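Local coordinates for protein pectate lyase (PDB 5AMV) that cleaves polygalacturonate by calcium-dependent beta-elimination, releasing oligosaccharides with unsaturated galacturonosyl groups at their non-reducing ends, at residues P207-P212 with S301-F306; N293-S298 with S307-I312. All blocks are in the same frame, centred on the assembly; numbering follows the deposited sequence.

Contact 1: P207-P212 with S301-F306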
# COMPACT_ATOMS: atom_id res chain seq x y z
N PRO A 207 -2.04 16.67 -0.44
CA PRO A 207 -0.81 16.21 -1.09
C PRO A 207 0.45 16.63 -0.32
O PRO A 207 0.47 17.67 0.38
CB PRO A 207 -0.88 16.87 -2.48
CG PRO A 207 -1.73 18.16 -2.25
CD PRO A 207 -2.75 17.73 -1.20
N ASP A 208 1.49 15.82 -0.46
CA ASP A 208 2.74 16.02 0.26
C ASP A 208 3.46 17.33 -0.02
O ASP A 208 4.25 17.79 0.81
CB ASP A 208 3.71 14.88 -0.05
CG ASP A 208 3.27 13.56 0.50
OD1 ASP A 208 2.29 13.54 1.27
OD2 ASP A 208 3.92 12.54 0.17
N SER A 209 3.18 17.91 -1.19
CA SER A 209 3.82 19.17 -1.62
C SER A 209 3.66 20.29 -0.60
O SER A 209 4.50 21.18 -0.53
CB SER A 209 3.26 19.61 -2.98
OG SER A 209 1.86 19.81 -2.89
N THR A 210 2.59 20.22 0.20
CA THR A 210 2.28 21.27 1.17
C THR A 210 2.99 21.09 2.52
O THR A 210 2.83 21.94 3.41
CB THR A 210 0.77 21.35 1.45
OG1 THR A 210 0.30 20.11 1.98
CG2 THR A 210 -0.02 21.66 0.14
N SER A 211 3.74 20.00 2.68
CA SER A 211 4.43 19.72 3.94
C SER A 211 5.76 20.49 4.07
O SER A 211 6.53 20.58 3.10
CB SER A 211 4.65 18.21 4.11
OG SER A 211 3.39 17.54 4.20
N PRO A 212 6.04 21.05 5.26
CA PRO A 212 7.31 21.78 5.41
C PRO A 212 8.47 20.78 5.54
O PRO A 212 8.24 19.58 5.52
CB PRO A 212 7.09 22.57 6.71
CG PRO A 212 6.10 21.74 7.49
CD PRO A 212 5.23 21.03 6.49
N SER A 301 7.64 16.87 -12.36
CA SER A 301 6.43 17.45 -11.78
C SER A 301 6.71 18.03 -10.39
O SER A 301 7.56 17.55 -9.65
CB SER A 301 5.28 16.46 -11.76
OG SER A 301 5.66 15.29 -11.09
N SER A 302 6.03 19.13 -10.09
CA SER A 302 6.28 19.79 -8.80
C SER A 302 5.66 18.96 -7.68
O SER A 302 6.13 18.98 -6.54
CB SER A 302 5.75 21.23 -8.79
OG SER A 302 4.38 21.28 -9.14
N SER A 303 4.60 18.23 -7.99
CA SER A 303 4.04 17.30 -7.04
C SER A 303 4.26 15.87 -7.52
O SER A 303 4.02 15.54 -8.70
CB SER A 303 2.56 17.58 -6.80
OG SER A 303 2.38 18.89 -6.28
N TYR A 304 4.74 15.04 -6.60
CA TYR A 304 4.97 13.60 -6.81
C TYR A 304 5.77 13.26 -8.11
O TYR A 304 5.30 12.47 -8.92
CB TYR A 304 3.64 12.85 -6.81
CG TYR A 304 2.85 13.02 -5.51
CD1 TYR A 304 3.37 12.57 -4.31
CD2 TYR A 304 1.59 13.66 -5.50
CE1 TYR A 304 2.64 12.71 -3.13
CE2 TYR A 304 0.86 13.81 -4.34
CZ TYR A 304 1.38 13.34 -3.15
OH TYR A 304 0.64 13.47 -1.98
N PRO A 305 6.96 13.85 -8.27
CA PRO A 305 7.78 13.49 -9.42
C PRO A 305 8.26 12.03 -9.35
O PRO A 305 8.60 11.52 -8.26
CB PRO A 305 8.97 14.45 -9.33
CG PRO A 305 9.08 14.74 -7.80
CD PRO A 305 7.61 14.88 -7.43
N PHE A 306 8.26 11.37 -10.49
CA PHE A 306 8.65 9.97 -10.55
C PHE A 306 10.11 9.79 -10.18
O PHE A 306 10.98 10.52 -10.69
CB PHE A 306 8.49 9.49 -12.01
CG PHE A 306 8.87 8.04 -12.22
CD1 PHE A 306 10.18 7.72 -12.56
CD2 PHE A 306 7.91 7.01 -12.13
CE1 PHE A 306 10.57 6.36 -12.76
CE2 PHE A 306 8.29 5.68 -12.35
CZ PHE A 306 9.62 5.36 -12.64
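The phenol ring of Tyr304 has the carboxylate of Asp208 at one edge, where OD2 lies near the ring plane, 3.5 Å from CE1; on the CE2 side CB of Pro207 approaches obliquely, 4.0 Å from CE2. Carboxylate and ring planes stand 60° apart, so the two flat groups do not stack. Between these flanks the hydroxyl meets the backbone: the amide N of Asp208 donates to Tyr304 OH at 2.9 Å, with an N-H...O angle of 159°. CA of Pro207 is 3.2 Å from Tyr304 OH, a close approach beside the bond. CG of Tyr304 lies anti to its carbonyl carbon (chi1 -59°), which carries the hydroxyl end of the ring across to the amide of Asp208. That amide opens the short 3-10 turn 208-210, which is spanned by a bond from Thr210 OG1 to Pro207 O, 2.9 Å. The carboxylate of Asp208 has its polar partners outside the two segments: OD1 is bonded to His222 and OD2 to Gln220, with a salt bridge from OD2 to Lys218. Tyr304 OH has a weak further bond to Asp203. The tyrosine hydroxyl therefore serves as acceptor for a backbone N-H, and Lys218 probably offsets the charge of the buried Asp208 carboxylate.

Contact 2: N293-S298 with S307-I312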
# COMPACT_ATOMS: atom_id res chain seq x y z
N ASN A 293 1.11 -4.08 -15.65
CA ASN A 293 0.85 -2.85 -14.91
C ASN A 293 1.26 -1.68 -15.77
O ASN A 293 2.11 -1.81 -16.67
CB ASN A 293 1.60 -2.87 -13.56
CG ASN A 293 1.20 -4.03 -12.69
OD1 ASN A 293 0.09 -4.07 -12.13
ND2 ASN A 293 2.07 -5.04 -12.61
N TYR A 294 0.66 -0.51 -15.50
CA TYR A 294 0.88 0.68 -16.30
C TYR A 294 1.36 1.77 -15.33
O TYR A 294 0.68 2.02 -14.33
CB TYR A 294 -0.38 1.13 -17.01
CG TYR A 294 -0.12 2.37 -17.82
CD1 TYR A 294 0.81 2.36 -18.87
CD2 TYR A 294 -0.81 3.55 -17.54
CE1 TYR A 294 1.06 3.47 -19.61
CE2 TYR A 294 -0.57 4.72 -18.30
CZ TYR A 294 0.38 4.66 -19.33
OH TYR A 294 0.62 5.80 -20.06
N TYR A 295 2.52 2.35 -15.61
CA TYR A 295 3.12 3.37 -14.74
C TYR A 295 3.25 4.62 -15.58
O TYR A 295 3.76 4.59 -16.73
CB TYR A 295 4.54 2.93 -14.25
CG TYR A 295 4.59 1.53 -13.65
CD1 TYR A 295 4.56 0.42 -14.47
CD2 TYR A 295 4.65 1.35 -12.26
CE1 TYR A 295 4.60 -0.88 -13.94
CE2 TYR A 295 4.66 0.04 -11.71
CZ TYR A 295 4.65 -1.04 -12.58
OH TYR A 295 4.67 -2.35 -12.11
N GLU A 296 2.83 5.78 -15.03
CA GLU A 296 2.90 7.03 -15.81
C GLU A 296 3.17 8.18 -14.87
O GLU A 296 2.63 8.23 -13.76
CB GLU A 296 1.60 7.30 -16.58
CG GLU A 296 0.33 7.14 -15.70
CD GLU A 296 -0.93 7.66 -16.38
OE1 GLU A 296 -0.89 8.65 -17.16
OE2 GLU A 296 -1.99 7.11 -16.08
N GLY A 297 4.01 9.10 -15.31
CA GLY A 297 4.38 10.24 -14.49
C GLY A 297 5.42 11.07 -15.16
O GLY A 297 5.71 10.88 -16.34
N SER A 298 5.99 12.00 -14.40
CA SER A 298 6.98 12.92 -14.92
C SER A 298 8.07 13.09 -13.87
O SER A 298 7.78 13.24 -12.68
CB SER A 298 6.32 14.29 -15.17
OG SER A 298 7.36 15.25 -15.34
N SER A 307 10.39 8.78 -9.33
CA SER A 307 11.77 8.41 -9.01
C SER A 307 12.09 7.03 -9.62
O SER A 307 13.00 6.88 -10.44
CB SER A 307 11.95 8.40 -7.48
OG SER A 307 13.30 8.23 -7.09
N TYR A 308 11.34 6.01 -9.21
CA TYR A 308 11.52 4.68 -9.79
C TYR A 308 10.24 3.87 -9.66
O TYR A 308 9.39 4.22 -8.83
CB TYR A 308 12.71 3.94 -9.15
CG TYR A 308 12.50 3.47 -7.71
CD1 TYR A 308 11.89 2.24 -7.45
CD2 TYR A 308 12.93 4.26 -6.59
CE1 TYR A 308 11.68 1.80 -6.11
CE2 TYR A 308 12.74 3.82 -5.26
CZ TYR A 308 12.16 2.57 -5.05
OH TYR A 308 11.99 2.07 -3.76
N ALA A 309 10.11 2.81 -10.46
CA ALA A 309 8.98 1.90 -10.34
C ALA A 309 9.29 0.72 -9.42
O ALA A 309 8.75 0.62 -8.31
CB ALA A 309 8.54 1.40 -11.74
N TRP A 310 10.20 -0.16 -9.85
CA TRP A 310 10.51 -1.39 -9.08
C TRP A 310 11.72 -1.21 -8.18
O TRP A 310 12.75 -0.72 -8.62
CB TRP A 310 10.70 -2.63 -9.98
CG TRP A 310 9.61 -2.79 -10.93
CD1 TRP A 310 8.26 -2.48 -10.72
CD2 TRP A 310 9.70 -3.28 -12.28
NE1 TRP A 310 7.54 -2.73 -11.88
CE2 TRP A 310 8.39 -3.22 -12.84
CE3 TRP A 310 10.78 -3.73 -13.09
CZ2 TRP A 310 8.11 -3.61 -14.15
CZ3 TRP A 310 10.48 -4.13 -14.42
CH2 TRP A 310 9.16 -4.05 -14.93
N GLY A 311 11.59 -1.60 -6.91
CA GLY A 311 12.72 -1.43 -5.99
C GLY A 311 13.28 -2.80 -5.74
O GLY A 311 12.60 -3.67 -5.16
N ILE A 312 14.51 -3.02 -6.20
CA ILE A 312 15.15 -4.34 -6.09
C ILE A 312 15.88 -4.41 -4.75
O ILE A 312 17.04 -3.99 -4.64
CB ILE A 312 16.15 -4.57 -7.27
CG1 ILE A 312 15.53 -4.17 -8.62
CG2 ILE A 312 16.61 -6.03 -7.29
CD1 ILE A 312 14.12 -4.73 -8.91
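Ala309 makes the first touch of 307-312 on Tyr295: its methyl CB sits over one face of the phenol ring, 3.9 Å from CD2 and 4.1 Å from CE2. The next residue, Trp310, brings its indole edge toward the tyrosine face in an offset edge-to-face pair, the five-membered ring 5.3 Å from the phenol centroid and the planes at 79°. Its NE1 also donates to Tyr295 OH at 2.9 Å; the N-H...O angle of 176° and an oxygen lying in the indole plane show a nearly straight bond. CG of Trp310 lies anti to its carbonyl carbon (chi1 -50°), which swings the pyrrole edge toward the strand ending at 296. A phenylalanine in place of Tyr295 would probably leave the buried indole N-H of Trp310 without this acceptor. Tyr295 also meets Tyr273 of the preceding coil, the ring planes nearly parallel, and its backbone pairs with the following strand 317-326. Such parallel coil-to-coil pairing is characteristic of the right-handed parallel beta-helix of polysaccharide lyase family 1; here strands 287-296 and 310-312 belong to different faces, and Tyr295 and Trp310 meet between them.

How the contacts relate
Contact 2 is fully buried, while contact 1 is only partly so, joining two loops that project from the beta-helix. Their segments alternate along the chain: 301-306 belongs to the connection between strands 287-296 and 310-312, the very strands that contact 2 brings together. Segments 301-306 and 293-298 meet, Phe306 N lying 2.9 Å from Ser298 O in a probable hydrogen bond. Each contact uses a tyrosine hydroxyl as acceptor, but contact 1 takes a backbone amide and sets a carboxylate at the ring edge, whereas contact 2 takes an indole nitrogen amid aromatic and methyl packing. Ser307, which follows directly on 301-306, lines the glycan pocket, so this connection runs from the interloop contact past the substrate into the core.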